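Local structure of 6-phospho-alpha-glucosidase (Merdibacter massiliensis, 6VC6) at residues V24-L35 with L55-L63. The protein probably hydrolyses 6-phospho-alpha-glucosides to release glucose 6-phosphate, as a family 4 glycosidase that uses NAD and a manganese ion. Residues are numbered along the deposited sequence; the frame is centred on the assembly and turned at random.
Sequences VRLQNEFPMEKL and LFSERFPEL
Q27 turns CG away from its own amide nitrogen (chi1 -180°) and runs on extended, which carries the carboxamide over the ring of F60. It stacks on one face, tilted by 25° and offset toward the rim, with NE2 of Q27 3.5 Å from CE1 of F60. CG of Q27 makes a CH-pi contact over the same face, 4.2 Å from the centroid of the F60 ring. The opposite face is covered by CB of L63, from the ring's own segment, so the phenyl is sandwiched. With an alanine at Q27 the amide stack and the CH-pi contact go, and F60 is likely to be less firmly held on that side.

The two methyls of V24 diverge: CG1 packs 3.7 Å from CB of R59, whereas CG2 meets the edge of F56 near its plane, 4.0 Å from CE1. CD2 of L35 comes 4.0 Å from CZ of F56, oblique to the ring, and CB of L35 lies 4.0 Å from CD1 of L63. L20 of helix 16-25 also touches F56 and L35. The end of that helix, the following loop and strand 32-38 thus pack on the end of helix 42-59 and the turn into strand 64-68; strand 32-38, helix 42-59 and strand 64-68 form a beta-alpha-beta crossover of the Rossmann-like NAD-binding domain.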
loop_
_atom_site.group_PDB
_atom_site.type_symbol
_atom_site.label_atom_id
_atom_site.label_comp_id
_atom_site.label_asym_id
_atom_site.label_seq_id
_atom_site.Cartn_x
_atom_site.Cartn_y
_atom_site.Cartn_z
ATOM N N VAL A 24 -5.718 18.411 10.380
ATOM C CA VAL A 24 -6.539 19.421 11.038
ATOM C C VAL A 24 -7.599 18.762 11.914
ATOM O O VAL A 24 -7.872 19.216 13.031
ATOM C CB VAL A 24 -7.168 20.354 9.988
ATOM C CG1 VAL A 24 -8.268 21.202 10.609
ATOM C CG2 VAL A 24 -6.102 21.234 9.351
ATOM N N ARG A 25 -8.209 17.681 11.425
ATOM C CA ARG A 25 -9.290 17.039 12.168
ATOM C C ARG A 25 -8.763 16.334 13.412
ATOM O O ARG A 25 -9.303 16.510 14.511
ATOM C CB ARG A 25 -10.038 16.061 11.262
ATOM C CG ARG A 25 -10.999 16.735 10.302
ATOM C CD ARG A 25 -11.220 15.899 9.056
ATOM N NE ARG A 25 -11.972 16.631 8.042
ATOM C CZ ARG A 25 -12.005 16.303 6.756
ATOM N NH1 ARG A 25 -11.328 15.248 6.322
ATOM N NH2 ARG A 25 -12.717 17.027 5.902
ATOM N N LEU A 26 -7.708 15.532 13.260
ATOM C CA LEU A 26 -7.058 14.870 14.385
ATOM C C LEU A 26 -6.020 15.759 15.064
ATOM O O LEU A 26 -5.011 15.253 15.576
ATOM C CB LEU A 26 -6.426 13.556 13.926
ATOM C CG LEU A 26 -7.268 12.735 12.943
ATOM C CD1 LEU A 26 -6.517 11.494 12.488
ATOM C CD2 LEU A 26 -8.611 12.362 13.555
ATOM N N GLN A 27 -6.249 17.076 15.082
ATOM C CA GLN A 27 -5.290 18.006 15.669
ATOM C C GLN A 27 -5.091 17.738 17.156
ATOM O O GLN A 27 -3.983 17.898 17.680
ATOM C CB GLN A 27 -5.766 19.440 15.434
ATOM C CG GLN A 27 -4.866 20.531 15.985
ATOM C CD GLN A 27 -5.416 21.915 15.696
ATOM O OE1 GLN A 27 -6.358 22.069 14.919
ATOM N NE2 GLN A 27 -4.832 22.930 16.323
ATOM N N ASN A 28 -6.152 17.325 17.852
ATOM C CA ASN A 28 -6.041 17.041 19.277
ATOM C C ASN A 28 -5.518 15.635 19.542
ATOM O O ASN A 28 -4.891 15.398 20.581
ATOM C CB ASN A 28 -7.397 17.237 19.959
ATOM C CG ASN A 28 -7.850 18.685 19.946
ATOM O OD1 ASN A 28 -7.032 19.602 19.882
ATOM N ND2 ASN A 28 -9.160 18.897 20.003
ATOM N N GLU A 29 -5.759 14.696 18.626
ATOM C CA GLU A 29 -5.237 13.344 18.788
ATOM C C GLU A 29 -3.752 13.260 18.463
ATOM O O GLU A 29 -3.036 12.448 19.059
ATOM C CB GLU A 29 -6.004 12.367 17.896
ATOM C CG GLU A 29 -7.488 12.254 18.192
ATOM C CD GLU A 29 -8.155 11.176 17.358
ATOM O OE1 GLU A 29 -7.489 10.627 16.455
ATOM O OE2 GLU A 29 -9.342 10.879 17.604
ATOM N N PHE A 30 -3.277 14.082 17.531
ATOM C CA PHE A 30 -1.906 14.004 17.026
ATOM C C PHE A 30 -1.331 15.410 16.964
ATOM O O PHE A 30 -1.353 16.066 15.914
ATOM C CB PHE A 30 -1.873 13.326 15.653
ATOM C CG PHE A 30 -0.492 13.001 15.165
ATOM C CD1 PHE A 30 0.317 12.118 15.862
ATOM C CD2 PHE A 30 -0.008 13.567 13.998
ATOM C CE1 PHE A 30 1.587 11.815 15.408
ATOM C CE2 PHE A 30 1.260 13.269 13.538
ATOM C CZ PHE A 30 2.059 12.391 14.244
ATOM N N PRO A 31 -0.803 15.911 18.081
ATOM C CA PRO A 31 -0.295 17.292 18.112
ATOM C C PRO A 31 1.007 17.412 17.333
ATOM O O PRO A 31 1.977 16.702 17.605
ATOM C CB PRO A 31 -0.088 17.559 19.608
ATOM C CG PRO A 31 0.155 16.208 20.194
ATOM C CD PRO A 31 -0.668 15.239 19.384
HETATM N N MSE A 32 1.023 18.319 16.362
HETATM C CA MSE A 32 2.213 18.548 15.556
HETATM C C MSE A 32 2.735 19.968 15.718
HETATM O O MSE A 32 1.965 20.907 15.918
HETATM C CB MSE A 32 1.927 18.276 14.079
HETATM C CG MSE A 32 1.456 16.870 13.781
HETATM SE SE MSE A 32 0.447 16.812 12.121
HETATM C CE MSE A 32 1.901 17.173 10.878
ATOM N N GLU A 33 4.055 20.114 15.626
ATOM C CA GLU A 33 4.674 21.431 15.655
ATOM C C GLU A 33 5.177 21.879 14.291
ATOM O O GLU A 33 5.143 23.077 13.993
ATOM C CB GLU A 33 5.838 21.444 16.652
ATOM C CG GLU A 33 6.539 22.786 16.784
ATOM C CD GLU A 33 6.390 23.389 18.167
ATOM O OE1 GLU A 33 5.733 22.760 19.023
ATOM O OE2 GLU A 33 6.930 24.491 18.397
ATOM N N LYS A 34 5.582 20.950 13.427
ATOM C CA LYS A 34 6.143 21.294 12.129
ATOM C C LYS A 34 5.797 20.202 11.128
ATOM O O LYS A 34 5.851 19.014 11.452
ATOM C CB LYS A 34 7.663 21.472 12.223
ATOM C CG LYS A 34 8.337 21.896 10.930
ATOM C CD LYS A 34 9.848 21.822 11.067
ATOM C CE LYS A 34 10.545 22.243 9.784
ATOM N NZ LYS A 34 12.009 21.974 9.837
ATOM N N LEU A 35 5.439 20.616 9.912
ATOM C CA LEU A 35 5.144 19.697 8.820
ATOM C C LEU A 35 5.870 20.166 7.569
ATOM O O LEU A 35 5.842 21.357 7.242
ATOM C CB LEU A 35 3.638 19.603 8.554
ATOM C CG LEU A 35 3.245 18.829 7.293
ATOM C CD1 LEU A 35 3.392 17.330 7.508
ATOM C CD2 LEU A 35 1.830 19.177 6.861
ATOM N N LEU A 55 -5.115 26.468 3.918
ATOM C CA LEU A 55 -5.866 25.638 4.846
ATOM C C LEU A 55 -5.365 25.773 6.268
ATOM O O LEU A 55 -6.135 25.922 7.197
ATOM C CB LEU A 55 -5.786 24.181 4.412
ATOM C CG LEU A 55 -6.257 23.133 5.413
ATOM C CD1 LEU A 55 -7.757 22.951 5.320
ATOM C CD2 LEU A 55 -5.539 21.816 5.181
ATOM N N PHE A 56 -4.054 25.730 6.426
ATOM C CA PHE A 56 -3.445 25.847 7.736
ATOM C C PHE A 56 -3.646 27.223 8.357
ATOM O O PHE A 56 -3.845 27.346 9.559
ATOM C CB PHE A 56 -1.990 25.401 7.705
ATOM C CG PHE A 56 -1.823 23.951 7.360
ATOM C CD1 PHE A 56 -2.677 23.005 7.891
ATOM C CD2 PHE A 56 -0.835 23.538 6.499
ATOM C CE1 PHE A 56 -2.537 21.671 7.577
ATOM C CE2 PHE A 56 -0.690 22.207 6.179
ATOM C CZ PHE A 56 -1.542 21.273 6.717
ATOM N N SER A 57 -3.590 28.258 7.533
ATOM C CA SER A 57 -3.812 29.597 8.031
ATOM C C SER A 57 -5.209 29.690 8.606
ATOM O O SER A 57 -5.408 30.260 9.661
ATOM C CB SER A 57 -3.683 30.600 6.898
ATOM O OG SER A 57 -2.350 31.028 6.760
ATOM N N GLU A 58 -6.180 29.136 7.894
ATOM C CA GLU A 58 -7.552 29.092 8.379
ATOM C C GLU A 58 -7.801 28.205 9.596
ATOM O O GLU A 58 -8.539 28.592 10.492
ATOM C CB GLU A 58 -8.515 28.717 7.253
ATOM C CG GLU A 58 -8.805 29.855 6.291
ATOM C CD GLU A 58 -10.144 29.710 5.606
ATOM O OE1 GLU A 58 -10.221 29.998 4.401
ATOM O OE2 GLU A 58 -11.119 29.313 6.269
ATOM N N ARG A 59 -7.216 27.011 9.619
ATOM C CA ARG A 59 -7.514 26.059 10.686
ATOM C C ARG A 59 -6.360 25.605 11.581
ATOM O O ARG A 59 -6.597 24.995 12.613
ATOM C CB ARG A 59 -8.238 24.840 10.116
ATOM C CG ARG A 59 -9.359 25.181 9.150
ATOM C CD ARG A 59 -10.592 24.321 9.372
ATOM N NE ARG A 59 -11.761 24.905 8.725
ATOM C CZ ARG A 59 -12.483 24.296 7.794
ATOM N NH1 ARG A 59 -12.169 23.072 7.404
ATOM N NH2 ARG A 59 -13.520 24.914 7.252
ATOM N N PHE A 60 -5.122 25.862 11.183
ATOM C CA PHE A 60 -3.974 25.480 11.999
ATOM C C PHE A 60 -2.906 26.568 12.009
ATOM O O PHE A 60 -1.822 26.384 11.464
ATOM C CB PHE A 60 -3.396 24.165 11.490
ATOM C CG PHE A 60 -2.763 23.324 12.555
ATOM C CD1 PHE A 60 -2.322 23.889 13.731
ATOM C CD2 PHE A 60 -2.593 21.968 12.366
ATOM C CE1 PHE A 60 -1.733 23.114 14.706
ATOM C CE2 PHE A 60 -2.004 21.187 13.335
ATOM C CZ PHE A 60 -1.571 21.758 14.508
ATOM N N PRO A 61 -3.255 27.756 12.673
ATOM C CA PRO A 61 -2.256 28.831 12.523
ATOM C C PRO A 61 -0.891 28.557 13.144
ATOM O O PRO A 61 0.119 28.950 12.583
ATOM C CB PRO A 61 -2.907 30.035 13.212
ATOM C CG PRO A 61 -4.359 29.776 13.158
ATOM C CD PRO A 61 -4.389 28.345 13.540
ATOM N N GLU A 62 -0.877 27.932 14.310
ATOM C CA GLU A 62 0.358 27.664 15.038
ATOM C C GLU A 62 1.311 26.722 14.296
ATOM O O GLU A 62 2.520 26.818 14.448
ATOM C CB GLU A 62 0.071 27.170 16.460
ATOM C CG GLU A 62 0.969 27.735 17.568
ATOM C CD GLU A 62 1.386 29.187 17.373
ATOM O OE1 GLU A 62 0.497 30.058 17.301
ATOM O OE2 GLU A 62 2.603 29.463 17.304
ATOM N N LEU A 63 0.761 25.795 13.524
ATOM C CA LEU A 63 1.572 24.811 12.816
ATOM C C LEU A 63 2.534 25.476 11.848
ATOM O O LEU A 63 2.177 26.411 11.151
ATOM C CB LEU A 63 0.664 23.850 12.053
ATOM C CG LEU A 63 1.230 22.569 11.437
ATOM C CD1 LEU A 63 1.659 22.807 10.004
ATOM C CD2 LEU A 63 2.367 21.981 12.254
#